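Local coordinates for protein HpcH/HpaI aldolase (Desulfitobacterium hafniense, PDB 3QZ6) that belongs to the HpcH/HpaI aldolase family and folds as a TIM barrel, eight parallel strands closed into a ring with helices around it, at residues A[41-46]-A[56-61]; A[79-84]-A[108-113]; A[143-148]-A[230-235]; A[157-162]-A[201-206]; A[213-216]-A[221-224]. All coordinates share one frame; numbering follows the deposited sequence.

In the fold
From the N terminus, contact 1 closes a short loop between the strand and helix of one beta-alpha-beta unit. Contact 2 follows it and brings together the helices that come before and after strand 91-94 in the chain. Contact 3 spans a much longer loop, joining strands 145-150 and 232-237 through the barrel interior. Contacts 4 and 5 both fall within that loop, in turn: the first pairs two outer helices, the second seats a turn and short helix on strand 210-215. No loops cross. Contact 3 touches all the others: contact 1 through Ile42 on Leu234, contact 2 through Ala110 on Ile146, contact 4 through Ala230 on Tyr201, and contact 5 through probable backbone hydrogen bonds.

Contact 1: residues A[41-46]-A[56-61]; sequences FIVDCE and NHLVSV
In the beta-alpha-beta unit formed by strand 40-44, helix 52-65 and strand 68-72, Leu58 is the side chain of residues 56-61 that meets 41-46, and it does so on Phe41 and Val43. The two strand residues alternate with Ile42, so both point outward to the helix layer, while Ile42 turns into the barrel. Val43 and Leu58 reach for each other tip to tip, and methyl CG2 of Val43 lies 4.0 Å from CD1 of Leu58. Val43 sets this up with CG1 anti to its backbone N (chi1 179°), which leaves CG2 as the branch that faces the leucine. Phe41 takes part more loosely: its ring offers the edge, with CZ 4.4 Å from CB of Leu58 and that carbon close to the ring plane. No hydrogen bond joins the segments, and the CA atoms of Val43 and Leu58 stay 9.4 Å apart, so between these segments side chains make the link. Just past the contact the strand ends in an inverse gamma turn centred on Asp44, whose carboxylate forms a salt bridge with Arg72 and accepts a hydrogen bond from Asn22. Leu58 also lies against Leu21 of strand 16-21 and Ile29 of helix 29-35, its side chain about 8 Å from a zinc ion. Val69 of strand 68-72 flanks both Phe41 and Val43, and Val30 of helix 29-35 packs on Phe41.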
# COMPACT_ATOMS: atom_id res chain seq x y z
N PHE A 41 2.21 13.20 6.10
CA PHE A 41 1.69 11.94 6.61
C PHE A 41 2.36 11.64 7.92
O PHE A 41 3.40 12.22 8.25
CB PHE A 41 1.87 10.78 5.60
CG PHE A 41 3.30 10.50 5.25
CD1 PHE A 41 4.05 9.60 6.00
CD2 PHE A 41 3.89 11.12 4.16
CE1 PHE A 41 5.36 9.33 5.67
CE2 PHE A 41 5.21 10.86 3.82
CZ PHE A 41 5.95 9.96 4.56
N ILE A 42 1.77 10.74 8.69
CA ILE A 42 2.26 10.48 10.03
C ILE A 42 2.67 9.03 10.13
O ILE A 42 1.85 8.14 9.94
CB ILE A 42 1.21 10.79 11.10
CG1 ILE A 42 0.63 12.20 10.89
CG2 ILE A 42 1.81 10.63 12.50
CD1 ILE A 42 -0.18 12.72 12.08
N VAL A 43 3.94 8.80 10.40
CA VAL A 43 4.43 7.44 10.55
C VAL A 43 4.03 6.94 11.93
O VAL A 43 4.31 7.59 12.94
CB VAL A 43 5.96 7.36 10.39
CG1 VAL A 43 6.44 5.92 10.57
CG2 VAL A 43 6.37 7.91 9.00
N ASP A 44 3.36 5.79 11.99
CA ASP A 44 2.89 5.26 13.27
C ASP A 44 3.94 4.41 13.97
O ASP A 44 3.99 3.20 13.78
CB ASP A 44 1.62 4.43 13.07
CG ASP A 44 0.82 4.29 14.36
OD1 ASP A 44 1.38 4.57 15.43
OD2 ASP A 44 -0.37 3.89 14.30
N CYS A 45 4.80 5.03 14.79
CA CYS A 45 5.78 4.27 15.55
C CYS A 45 5.23 3.84 16.90
O CYS A 45 5.92 3.19 17.68
CB CYS A 45 7.07 5.07 15.77
SG CYS A 45 8.14 5.15 14.33
N GLU A 46 4.01 4.22 17.20
CA GLU A 46 3.37 3.76 18.42
C GLU A 46 2.81 2.35 18.24
O GLU A 46 2.96 1.49 19.11
CB GLU A 46 2.26 4.71 18.86
CG GLU A 46 1.53 4.25 20.11
CD GLU A 46 0.47 5.24 20.56
OE1 GLU A 46 -0.06 5.98 19.69
OE2 GLU A 46 0.17 5.28 21.77
N ASN A 56 14.21 7.47 7.78
CA ASN A 56 15.20 8.22 7.01
C ASN A 56 14.92 8.06 5.51
O ASN A 56 14.92 9.04 4.76
CB ASN A 56 16.62 7.72 7.35
CG ASN A 56 17.73 8.61 6.78
OD1 ASN A 56 17.52 9.42 5.86
ND2 ASN A 56 18.92 8.45 7.32
N HIS A 57 14.67 6.83 5.06
CA HIS A 57 14.36 6.61 3.64
C HIS A 57 13.14 7.39 3.19
O HIS A 57 13.12 7.98 2.10
CB HIS A 57 14.20 5.11 3.32
CG HIS A 57 15.49 4.35 3.38
ND1 HIS A 57 15.54 2.97 3.41
CD2 HIS A 57 16.77 4.77 3.43
CE1 HIS A 57 16.80 2.58 3.46
NE2 HIS A 57 17.57 3.65 3.48
N LEU A 58 12.10 7.38 4.02
CA LEU A 58 10.89 8.13 3.69
C LEU A 58 11.21 9.63 3.61
O LEU A 58 10.82 10.32 2.67
CB LEU A 58 9.79 7.88 4.73
CG LEU A 58 9.19 6.46 4.77
CD1 LEU A 58 8.42 6.20 6.07
CD2 LEU A 58 8.28 6.20 3.57
N VAL A 59 11.95 10.12 4.60
CA VAL A 59 12.27 11.55 4.67
C VAL A 59 13.13 11.99 3.48
O VAL A 59 12.92 13.07 2.92
CB VAL A 59 12.99 11.87 6.00
CG1 VAL A 59 13.69 13.24 5.93
CG2 VAL A 59 12.00 11.82 7.16
N SER A 60 14.08 11.16 3.09
CA SER A 60 14.95 11.50 1.96
C SER A 60 14.18 11.79 0.68
O SER A 60 14.56 12.66 -0.11
CB SER A 60 15.96 10.38 1.73
OG SER A 60 16.89 10.35 2.80
N VAL A 61 13.10 11.05 0.46
CA VAL A 61 12.25 11.27 -0.69
C VAL A 61 11.33 12.47 -0.44
O VAL A 61 11.12 13.29 -1.32
CB VAL A 61 11.43 10.01 -1.03
CG1 VAL A 61 10.46 10.30 -2.18
CG2 VAL A 61 12.37 8.82 -1.38

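Contact 2: residues A[79-84]-A[108-113]; sequences AHVQRL and RLAKYP
Val81 reaches from helix 78-87 onto the last turn of helix 100-110, where it meets Leu109 and Ala110. At its root, CB of Val81 already touches the other helix, 3.9 Å from CB of Leu109. One bond further out the methyl CG1 does most of the work. It stands anti to the Val81 backbone N (chi1 173°), and this carries it over the peptide that joins the two partners. On the leucine, CG1 of Val81 is 3.7 Å from CB of Leu109 and 3.6 Å from O of Leu109. On the alanine, CG1 of Val81 is 3.8 Å from CA of Ala110. CB of Ala110 also touches it, 3.9 Å from the same CG1. The backbones come close, with CA of Val81 only 6.2 Å from CA of Ala110, consistent with the small alanine and the short valine side chain at this point. Beside the apolar patch, a water ties the helices together. It donates a proton to OE1 of Gln82 at 2.8 Å and another to O of Leu109 at 2.7 Å, giving that carbonyl a polar partner where the helix is about to end; Lys111 is the first residue to leave helical geometry. The amide of Gln82 is itself steadied, since NE2 bonds to Asp86 and to the carbonyl of Gly119. These are consecutive helices of the barrel's outer layer, before and after strand 91-94 in the chain. Phe92 of that strand packs beneath both Val81 and Leu84, Ala110 continues inward to Ile146 of strand 145-150, and Tyr112 lies on helix 133-141.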
# COMPACT_ATOMS: atom_id res chain seq x y z
N ALA A 79 16.03 9.76 22.81
CA ALA A 79 16.28 8.81 21.72
C ALA A 79 15.29 9.02 20.58
O ALA A 79 15.67 9.04 19.41
CB ALA A 79 16.23 7.37 22.22
N HIS A 80 14.00 9.19 20.90
CA HIS A 80 13.02 9.41 19.83
C HIS A 80 13.08 10.82 19.28
O HIS A 80 13.18 11.02 18.07
CB HIS A 80 11.60 9.09 20.31
CG HIS A 80 11.37 7.63 20.51
ND1 HIS A 80 11.72 6.97 21.67
CD2 HIS A 80 10.87 6.68 19.68
CE1 HIS A 80 11.42 5.69 21.55
NE2 HIS A 80 10.90 5.49 20.35
N VAL A 81 13.02 11.80 20.16
CA VAL A 81 12.87 13.18 19.70
C VAL A 81 14.11 13.71 18.99
O VAL A 81 14.02 14.26 17.90
CB VAL A 81 12.47 14.11 20.87
CG1 VAL A 81 12.47 15.55 20.40
CG2 VAL A 81 11.08 13.70 21.39
N GLN A 82 15.27 13.55 19.61
CA GLN A 82 16.50 14.07 19.03
C GLN A 82 16.78 13.41 17.67
O GLN A 82 17.03 14.09 16.68
CB GLN A 82 17.69 13.85 19.97
CG GLN A 82 19.03 14.30 19.40
CD GLN A 82 19.23 15.80 19.55
OE1 GLN A 82 18.94 16.37 20.60
NE2 GLN A 82 19.72 16.45 18.50
N ARG A 83 16.75 12.08 17.62
CA ARG A 83 17.12 11.39 16.39
C ARG A 83 16.15 11.68 15.25
O ARG A 83 16.57 11.89 14.12
CB ARG A 83 17.21 9.87 16.62
CG ARG A 83 18.24 9.45 17.68
CD ARG A 83 18.30 7.92 17.79
NE ARG A 83 19.00 7.34 16.64
CZ ARG A 83 19.24 6.05 16.48
NH1 ARG A 83 18.81 5.17 17.38
NH2 ARG A 83 19.91 5.63 15.40
N LEU A 84 14.86 11.66 15.54
CA LEU A 84 13.89 11.80 14.47
C LEU A 84 13.91 13.21 13.88
O LEU A 84 13.76 13.36 12.67
CB LEU A 84 12.48 11.41 14.92
CG LEU A 84 12.30 9.90 15.17
CD1 LEU A 84 10.97 9.61 15.85
CD2 LEU A 84 12.45 9.10 13.87
N ARG A 108 11.18 20.70 25.45
CA ARG A 108 12.58 20.77 25.89
C ARG A 108 13.50 19.94 24.99
O ARG A 108 14.62 20.35 24.68
CB ARG A 108 12.72 20.28 27.33
CG ARG A 108 14.14 20.47 27.91
CD ARG A 108 14.29 19.88 29.32
NE ARG A 108 14.17 18.42 29.34
CZ ARG A 108 15.15 17.57 29.05
NH1 ARG A 108 16.36 18.02 28.71
NH2 ARG A 108 14.94 16.26 29.09
N LEU A 109 13.04 18.77 24.58
CA LEU A 109 13.86 17.88 23.76
C LEU A 109 13.91 18.31 22.31
O LEU A 109 14.87 18.01 21.60
CB LEU A 109 13.34 16.45 23.85
CG LEU A 109 13.50 15.76 25.21
CD1 LEU A 109 12.70 14.46 25.23
CD2 LEU A 109 14.97 15.50 25.54
N ALA A 110 12.88 19.03 21.87
CA ALA A 110 12.67 19.31 20.45
C ALA A 110 13.24 20.64 19.99
O ALA A 110 13.44 20.85 18.79
CB ALA A 110 11.19 19.25 20.14
N LYS A 111 13.47 21.56 20.93
CA LYS A 111 13.89 22.91 20.58
C LYS A 111 15.35 23.16 20.95
O LYS A 111 15.79 22.75 22.03
CB LYS A 111 13.02 23.96 21.30
CG LYS A 111 11.58 23.98 20.88
CD LYS A 111 11.42 24.46 19.46
CE LYS A 111 10.01 24.19 18.94
NZ LYS A 111 9.08 25.29 19.24
N TYR A 112 16.08 23.84 20.07
CA TYR A 112 17.44 24.27 20.37
C TYR A 112 17.42 25.37 21.43
O TYR A 112 16.42 26.07 21.57
CB TYR A 112 18.09 24.85 19.11
CG TYR A 112 18.34 23.84 18.02
CD1 TYR A 112 19.14 22.73 18.25
CD2 TYR A 112 17.81 24.02 16.74
CE1 TYR A 112 19.38 21.80 17.24
CE2 TYR A 112 18.05 23.10 15.72
CZ TYR A 112 18.84 21.99 15.99
OH TYR A 112 19.09 21.08 14.98
N PRO A 113 18.53 25.55 22.15
CA PRO A 113 18.56 26.68 23.09
C PRO A 113 18.24 27.99 22.36
O PRO A 113 18.57 28.12 21.19
CB PRO A 113 20.02 26.68 23.58
CG PRO A 113 20.43 25.22 23.48
CD PRO A 113 19.76 24.74 22.21
O HOH W 1 16.88 16.37 22.45

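Contact 3: residues A[143-148]-A[230-235]; sequences EIFIMA and AQMLLW
Phe145 and Met232 approach from opposite directions, and Met147 comes in at a slant to Met232, so two side chains converge on the selenomethionine methyl of Met232. Met232 is bent twice on the way, at chi2 (-67°) and again at chi3, which brings CE against both Phe145 and Met147. That methyl sits 3.9 Å from CZ of Phe145 and equally close to CE2 of the same ring, so it lies beside the CE2-CZ bond, obliquely to the ring. The selenium follows: SE of Met232 is 4.8 Å from the Phe145 ring centroid and 46° off the ring normal, an oblique Met-aromatic contact. From the other selenomethionine, SE of Met147 lies 3.9 Å from CE of Met232, and its own methyl CE is 4.0 Å from that same carbon. Strands 145-150 and 232-237 are not neighbours in the sheet; they face each other through the interior of the TIM barrel, and Met147 and Met232 have CA atoms 9.7 Å apart. Phe145 and Met232 lie near the N-terminal ends of their strands, which places the contact toward that end of the barrel, away from the C-terminal strand ends where TIM barrels carry their active sites. Ala170 lines both Phe145 and Met147, Ile42 reaches Met147, and Tyr40 and Val210 flank Met232. On the outward side of strand 232-237, Trp235 stacks on Tyr245 of the second subunit.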
# COMPACT_ATOMS: atom_id res chain seq x y z
N GLU A 143 10.08 26.26 13.04
CA GLU A 143 9.47 25.37 12.04
C GLU A 143 9.15 23.95 12.55
O GLU A 143 8.36 23.23 11.93
CB GLU A 143 10.37 25.30 10.80
CG GLU A 143 10.57 26.66 10.12
CD GLU A 143 11.69 26.64 9.10
OE1 GLU A 143 12.75 26.03 9.38
OE2 GLU A 143 11.51 27.23 8.01
N ILE A 144 9.78 23.56 13.65
CA ILE A 144 9.49 22.28 14.30
C ILE A 144 8.02 22.23 14.72
O ILE A 144 7.50 23.19 15.28
CB ILE A 144 10.34 22.11 15.57
CG1 ILE A 144 11.82 22.11 15.20
CG2 ILE A 144 9.98 20.83 16.31
CD1 ILE A 144 12.14 21.18 14.09
N PHE A 145 7.35 21.11 14.47
CA PHE A 145 5.91 20.99 14.69
C PHE A 145 5.60 20.02 15.83
O PHE A 145 5.98 18.86 15.77
CB PHE A 145 5.22 20.53 13.40
CG PHE A 145 3.73 20.42 13.51
CD1 PHE A 145 2.93 21.56 13.46
CD2 PHE A 145 3.12 19.19 13.68
CE1 PHE A 145 1.55 21.46 13.58
CE2 PHE A 145 1.74 19.09 13.79
CZ PHE A 145 0.96 20.23 13.74
N ILE A 146 4.90 20.50 16.86
CA ILE A 146 4.54 19.64 17.98
C ILE A 146 3.03 19.58 18.12
O ILE A 146 2.38 20.62 18.29
CB ILE A 146 5.09 20.18 19.32
CG1 ILE A 146 6.62 20.32 19.27
CG2 ILE A 146 4.67 19.27 20.47
CD1 ILE A 146 7.32 19.08 18.81
N MSE A 147 2.46 18.38 18.08
CA MSE A 147 1.00 18.27 18.17
C MSE A 147 0.60 17.32 19.28
O MSE A 147 1.11 16.20 19.36
CB MSE A 147 0.43 17.80 16.83
CG MSE A 147 -1.08 17.60 16.85
SE MSE A 147 -1.84 17.49 15.05
CE MSE A 147 -1.06 15.78 14.52
N ALA A 148 -0.30 17.77 20.16
CA ALA A 148 -0.76 16.93 21.26
C ALA A 148 -1.98 16.11 20.84
O ALA A 148 -2.95 16.64 20.31
CB ALA A 148 -1.09 17.77 22.49
N ALA A 230 -10.67 23.92 11.91
CA ALA A 230 -9.55 22.99 12.04
C ALA A 230 -8.67 23.05 10.79
O ALA A 230 -9.16 22.87 9.68
CB ALA A 230 -10.08 21.59 12.22
N GLN A 231 -7.37 23.31 10.97
CA GLN A 231 -6.44 23.33 9.84
C GLN A 231 -5.70 22.00 9.62
O GLN A 231 -5.30 21.69 8.50
CB GLN A 231 -5.41 24.44 10.00
CG GLN A 231 -5.95 25.85 10.05
CD GLN A 231 -4.84 26.85 10.32
OE1 GLN A 231 -4.69 27.34 11.44
NE2 GLN A 231 -4.02 27.13 9.29
N MSE A 232 -5.50 21.25 10.70
CA MSE A 232 -4.78 19.97 10.60
C MSE A 232 -5.76 18.83 10.36
O MSE A 232 -6.35 18.30 11.30
CB MSE A 232 -3.96 19.69 11.86
CG MSE A 232 -2.62 20.40 11.90
SE MSE A 232 -1.36 19.77 10.54
CE MSE A 232 -1.00 17.98 11.23
N LEU A 233 -5.93 18.46 9.10
CA LEU A 233 -6.91 17.44 8.75
C LEU A 233 -6.21 16.12 8.47
O LEU A 233 -5.38 16.04 7.57
CB LEU A 233 -7.71 17.89 7.52
CG LEU A 233 -8.27 19.31 7.64
CD1 LEU A 233 -8.93 19.75 6.33
CD2 LEU A 233 -9.25 19.40 8.81
N LEU A 234 -6.57 15.10 9.25
CA LEU A 234 -5.92 13.80 9.17
C LEU A 234 -6.97 12.74 8.82
O LEU A 234 -7.86 12.46 9.61
CB LEU A 234 -5.30 13.46 10.53
CG LEU A 234 -4.52 12.15 10.59
CD1 LEU A 234 -3.36 12.20 9.61
CD2 LEU A 234 -4.01 11.87 12.01
N TRP A 235 -6.86 12.16 7.63
CA TRP A 235 -7.89 11.26 7.13
C TRP A 235 -7.36 9.87 6.81
O TRP A 235 -6.44 9.72 6.00
CB TRP A 235 -8.58 11.85 5.89
CG TRP A 235 -9.41 10.84 5.16
CD1 TRP A 235 -10.59 10.29 5.57
CD2 TRP A 235 -9.11 10.24 3.89
NE1 TRP A 235 -11.04 9.38 4.64
CE2 TRP A 235 -10.15 9.33 3.60
CE3 TRP A 235 -8.07 10.38 2.98
CZ2 TRP A 235 -10.17 8.57 2.44
CZ3 TRP A 235 -8.09 9.62 1.82
CH2 TRP A 235 -9.13 8.74 1.56

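Contact 4: residues A[157-162]-A[201-206]; sequences EDIDSI and YRAADR
Arg206 grips the carboxylate of Asp160 side-on, using NE and NH2, the two side chains crossing at about a right angle. NE of Arg206 donates to OD1 of Asp160 at 3.1 Å in a fairly straight bond (160°), almost in the guanidinium plane. NH2 of Arg206 gives the shorter bond, 2.9 Å to OD2 of Asp160, on that oxygen's syn lone pair, and a weak one to OD1. The two flat groups are twisted by 33°, so the salt bridge is not coplanar. CB of Ala203 packs beside it, 3.6 Å from OD1 of Asp160 and 3.4 Å from CG2 of Ile159, the latter tighter than usual van der Waals contact. Both helices belong to the outer layer of the TIM barrel: helix 159-163 comes between strands 145-150 and 170-173 in the chain, helix 191-207 between 170-173 and 210-215. CA of Asp160 and CA of Ala203 stand 5.5 Å apart. A bend at chi3 (-68°) lays the guanidinium of Arg206 back over its own helix, with O of Arg202 above one face. Gln207 NE2 gives OD1 of Asp160 a second donor residue. Further in, Tyr201 points away and bonds through OH to the carbonyl of Gly212.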
# COMPACT_ATOMS: atom_id res chain seq x y z
N GLU A 157 -10.44 17.53 30.66
CA GLU A 157 -10.71 18.37 31.83
C GLU A 157 -9.55 19.33 32.11
O GLU A 157 -9.76 20.44 32.59
CB GLU A 157 -10.96 17.50 33.05
CG GLU A 157 -12.23 16.67 32.99
CD GLU A 157 -12.32 15.67 34.13
OE1 GLU A 157 -13.36 14.98 34.23
OE2 GLU A 157 -11.35 15.57 34.92
N ASP A 158 -8.33 18.90 31.81
CA ASP A 158 -7.15 19.70 32.11
C ASP A 158 -6.57 20.34 30.85
O ASP A 158 -5.40 20.71 30.81
CB ASP A 158 -6.10 18.83 32.79
CG ASP A 158 -5.02 19.66 33.46
OD1 ASP A 158 -5.30 20.81 33.85
OD2 ASP A 158 -3.88 19.15 33.60
N ILE A 159 -7.41 20.50 29.83
CA ILE A 159 -6.92 20.85 28.50
C ILE A 159 -6.24 22.22 28.43
O ILE A 159 -5.26 22.39 27.71
CB ILE A 159 -8.04 20.73 27.43
CG1 ILE A 159 -7.45 20.88 26.02
CG2 ILE A 159 -9.17 21.74 27.69
CD1 ILE A 159 -6.46 19.77 25.67
N ASP A 160 -6.74 23.21 29.16
CA ASP A 160 -6.13 24.54 29.09
C ASP A 160 -4.67 24.51 29.55
O ASP A 160 -3.81 25.15 28.96
CB ASP A 160 -6.93 25.56 29.89
CG ASP A 160 -8.19 25.99 29.18
OD1 ASP A 160 -8.08 26.85 28.28
OD2 ASP A 160 -9.27 25.45 29.50
N SER A 161 -4.41 23.77 30.62
CA SER A 161 -3.06 23.61 31.12
C SER A 161 -2.16 22.92 30.09
O SER A 161 -1.02 23.30 29.87
CB SER A 161 -3.09 22.80 32.42
OG SER A 161 -1.79 22.64 32.95
N ILE A 162 -2.70 21.90 29.43
CA ILE A 162 -1.90 21.19 28.44
C ILE A 162 -1.56 22.10 27.25
O ILE A 162 -0.40 22.17 26.83
CB ILE A 162 -2.60 19.91 27.97
CG1 ILE A 162 -2.70 18.93 29.15
CG2 ILE A 162 -1.86 19.29 26.78
CD1 ILE A 162 -3.61 17.74 28.93
N TYR A 201 -11.57 22.12 21.52
CA TYR A 201 -11.48 23.19 20.52
C TYR A 201 -11.61 24.59 21.16
O TYR A 201 -10.90 25.52 20.79
CB TYR A 201 -12.53 22.99 19.42
CG TYR A 201 -12.11 22.04 18.31
CD1 TYR A 201 -10.93 21.31 18.39
CD2 TYR A 201 -12.88 21.90 17.17
CE1 TYR A 201 -10.54 20.45 17.36
CE2 TYR A 201 -12.52 21.05 16.14
CZ TYR A 201 -11.35 20.32 16.24
OH TYR A 201 -11.00 19.49 15.20
N ARG A 202 -12.51 24.73 22.12
CA ARG A 202 -12.63 26.01 22.82
C ARG A 202 -11.34 26.39 23.54
O ARG A 202 -10.92 27.54 23.51
CB ARG A 202 -13.80 26.00 23.80
CG ARG A 202 -15.16 26.07 23.13
CD ARG A 202 -16.26 26.05 24.16
NE ARG A 202 -17.27 25.05 23.83
CZ ARG A 202 -17.63 24.08 24.65
NH1 ARG A 202 -17.08 24.00 25.85
NH2 ARG A 202 -18.54 23.20 24.28
N ALA A 203 -10.69 25.40 24.16
CA ALA A 203 -9.41 25.66 24.81
C ALA A 203 -8.33 26.01 23.79
O ALA A 203 -7.50 26.89 24.02
CB ALA A 203 -8.99 24.47 25.67
N ALA A 204 -8.33 25.31 22.66
CA ALA A 204 -7.36 25.61 21.61
C ALA A 204 -7.51 27.06 21.16
O ALA A 204 -6.52 27.78 20.96
CB ALA A 204 -7.55 24.64 20.43
N ASP A 205 -8.75 27.51 20.99
CA ASP A 205 -9.02 28.89 20.61
C ASP A 205 -8.48 29.86 21.65
O ASP A 205 -7.82 30.84 21.31
CB ASP A 205 -10.53 29.12 20.39
CG ASP A 205 -11.05 28.37 19.17
OD1 ASP A 205 -10.23 28.06 18.28
OD2 ASP A 205 -12.27 28.10 19.10
N ARG A 206 -8.74 29.58 22.93
CA ARG A 206 -8.24 30.43 24.01
C ARG A 206 -6.71 30.51 24.04
O ARG A 206 -6.15 31.57 24.35
CB ARG A 206 -8.74 29.94 25.37
CG ARG A 206 -10.23 30.20 25.61
CD ARG A 206 -10.58 29.94 27.07
NE ARG A 206 -10.49 28.53 27.44
CZ ARG A 206 -11.50 27.67 27.36
NH1 ARG A 206 -12.69 28.08 26.92
NH2 ARG A 206 -11.33 26.40 27.71

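Contact 5: residues A[213-216]-A[221-224]; sequences FFTA and KMGW
Phe213 meets both Met222 and Trp224, with a selenium at one side of its ring and an indole at the other. The Met-aromatic contact is made at the ring edge: SE of Met222 is 4.0 Å from CD2 of Phe213 and sits 77° off the ring normal. The same selenium lies 3.8 Å from the backbone O of Phe213. Met222 gets there by folding at chi2 (78°) and again at chi3, so that its chain slides past the phenyl group in the opposite direction. The aromatic pair is oblique, neither stacked nor T-shaped. The ring planes stand at 41°, and the closest approach joins CE1 of Phe213 to CZ3 of Trp224 at 3.8 Å. All of this belongs to the beta-alpha-beta unit of strand 210-215, helix 223-227 and strand 232-237, in which a short turn brings the chain back against the strand it has just left. Purely apolar packing is provided by Thr215, whose methyl CG2 lies 3.5 Å from CE of Met222. Its hydroxyl branch is turned to Lys221, with OG1 of Thr215 3.7 Å from CB of Lys221, a van der Waals touch from which the rest of the lysine leads away. No hydrogen bond crosses between the segments. Around the rings, Tyr197 meets Phe213 edge-to-face, Tyr194 does the same to Trp224, and Arg228 adds a cation-pi contact to the indole. Met222 also packs on Leu233 and Trp235 of strand 232-237 and on Leu256 of the second subunit.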
# COMPACT_ATOMS: atom_id res chain seq x y z
N PHE A 213 -8.07 17.30 13.41
CA PHE A 213 -9.14 16.31 13.54
C PHE A 213 -8.80 15.06 12.75
O PHE A 213 -8.31 15.14 11.62
CB PHE A 213 -10.46 16.88 13.03
CG PHE A 213 -11.66 16.04 13.39
CD1 PHE A 213 -12.28 16.20 14.62
CD2 PHE A 213 -12.17 15.11 12.50
CE1 PHE A 213 -13.40 15.43 14.96
CE2 PHE A 213 -13.29 14.34 12.83
CZ PHE A 213 -13.90 14.51 14.06
N PHE A 214 -9.05 13.91 13.35
CA PHE A 214 -8.86 12.64 12.66
C PHE A 214 -10.18 11.95 12.37
O PHE A 214 -10.99 11.75 13.28
CB PHE A 214 -8.01 11.68 13.49
CG PHE A 214 -7.91 10.30 12.89
CD1 PHE A 214 -7.17 10.09 11.72
CD2 PHE A 214 -8.56 9.22 13.47
CE1 PHE A 214 -7.07 8.81 11.16
CE2 PHE A 214 -8.47 7.95 12.92
CZ PHE A 214 -7.72 7.74 11.76
N THR A 215 -10.37 11.55 11.12
CA THR A 215 -11.50 10.68 10.80
C THR A 215 -10.98 9.43 10.09
O THR A 215 -10.14 9.51 9.19
CB THR A 215 -12.60 11.42 10.01
OG1 THR A 215 -13.77 10.60 9.98
CG2 THR A 215 -12.14 11.72 8.60
N ALA A 216 -11.46 8.28 10.54
CA ALA A 216 -10.82 7.01 10.22
C ALA A 216 -11.25 6.43 8.89
O ALA A 216 -10.49 5.68 8.26
CB ALA A 216 -11.07 5.99 11.33
N LYS A 221 -16.92 13.14 6.59
CA LYS A 221 -17.06 13.46 8.01
C LYS A 221 -16.07 14.53 8.46
O LYS A 221 -16.16 15.03 9.59
CB LYS A 221 -16.87 12.21 8.88
CG LYS A 221 -17.67 11.01 8.42
CD LYS A 221 -19.15 11.16 8.71
CE LYS A 221 -19.44 10.95 10.19
NZ LYS A 221 -20.88 11.20 10.49
N MSE A 222 -15.12 14.89 7.60
CA MSE A 222 -14.18 15.95 7.94
C MSE A 222 -14.87 17.33 7.92
O MSE A 222 -14.33 18.30 8.43
CB MSE A 222 -12.98 15.96 6.99
CG MSE A 222 -11.83 16.84 7.48
SE MSE A 222 -10.77 15.98 8.91
CE MSE A 222 -10.15 14.54 7.77
N GLY A 223 -16.05 17.40 7.31
CA GLY A 223 -16.78 18.65 7.22
C GLY A 223 -16.97 19.29 8.58
O GLY A 223 -16.83 20.51 8.74
N TRP A 224 -17.27 18.46 9.58
CA TRP A 224 -17.49 18.93 10.94
C TRP A 224 -16.31 19.75 11.45
O TRP A 224 -16.48 20.80 12.06
CB TRP A 224 -17.73 17.74 11.88
CG TRP A 224 -18.11 18.13 13.28
CD1 TRP A 224 -19.37 18.32 13.77
CD2 TRP A 224 -17.21 18.38 14.37
NE1 TRP A 224 -19.31 18.67 15.09
CE2 TRP A 224 -18.00 18.71 15.49
CE3 TRP A 224 -15.82 18.35 14.51
CZ2 TRP A 224 -17.45 19.02 16.73
CZ3 TRP A 224 -15.27 18.66 15.75
CH2 TRP A 224 -16.08 18.99 16.84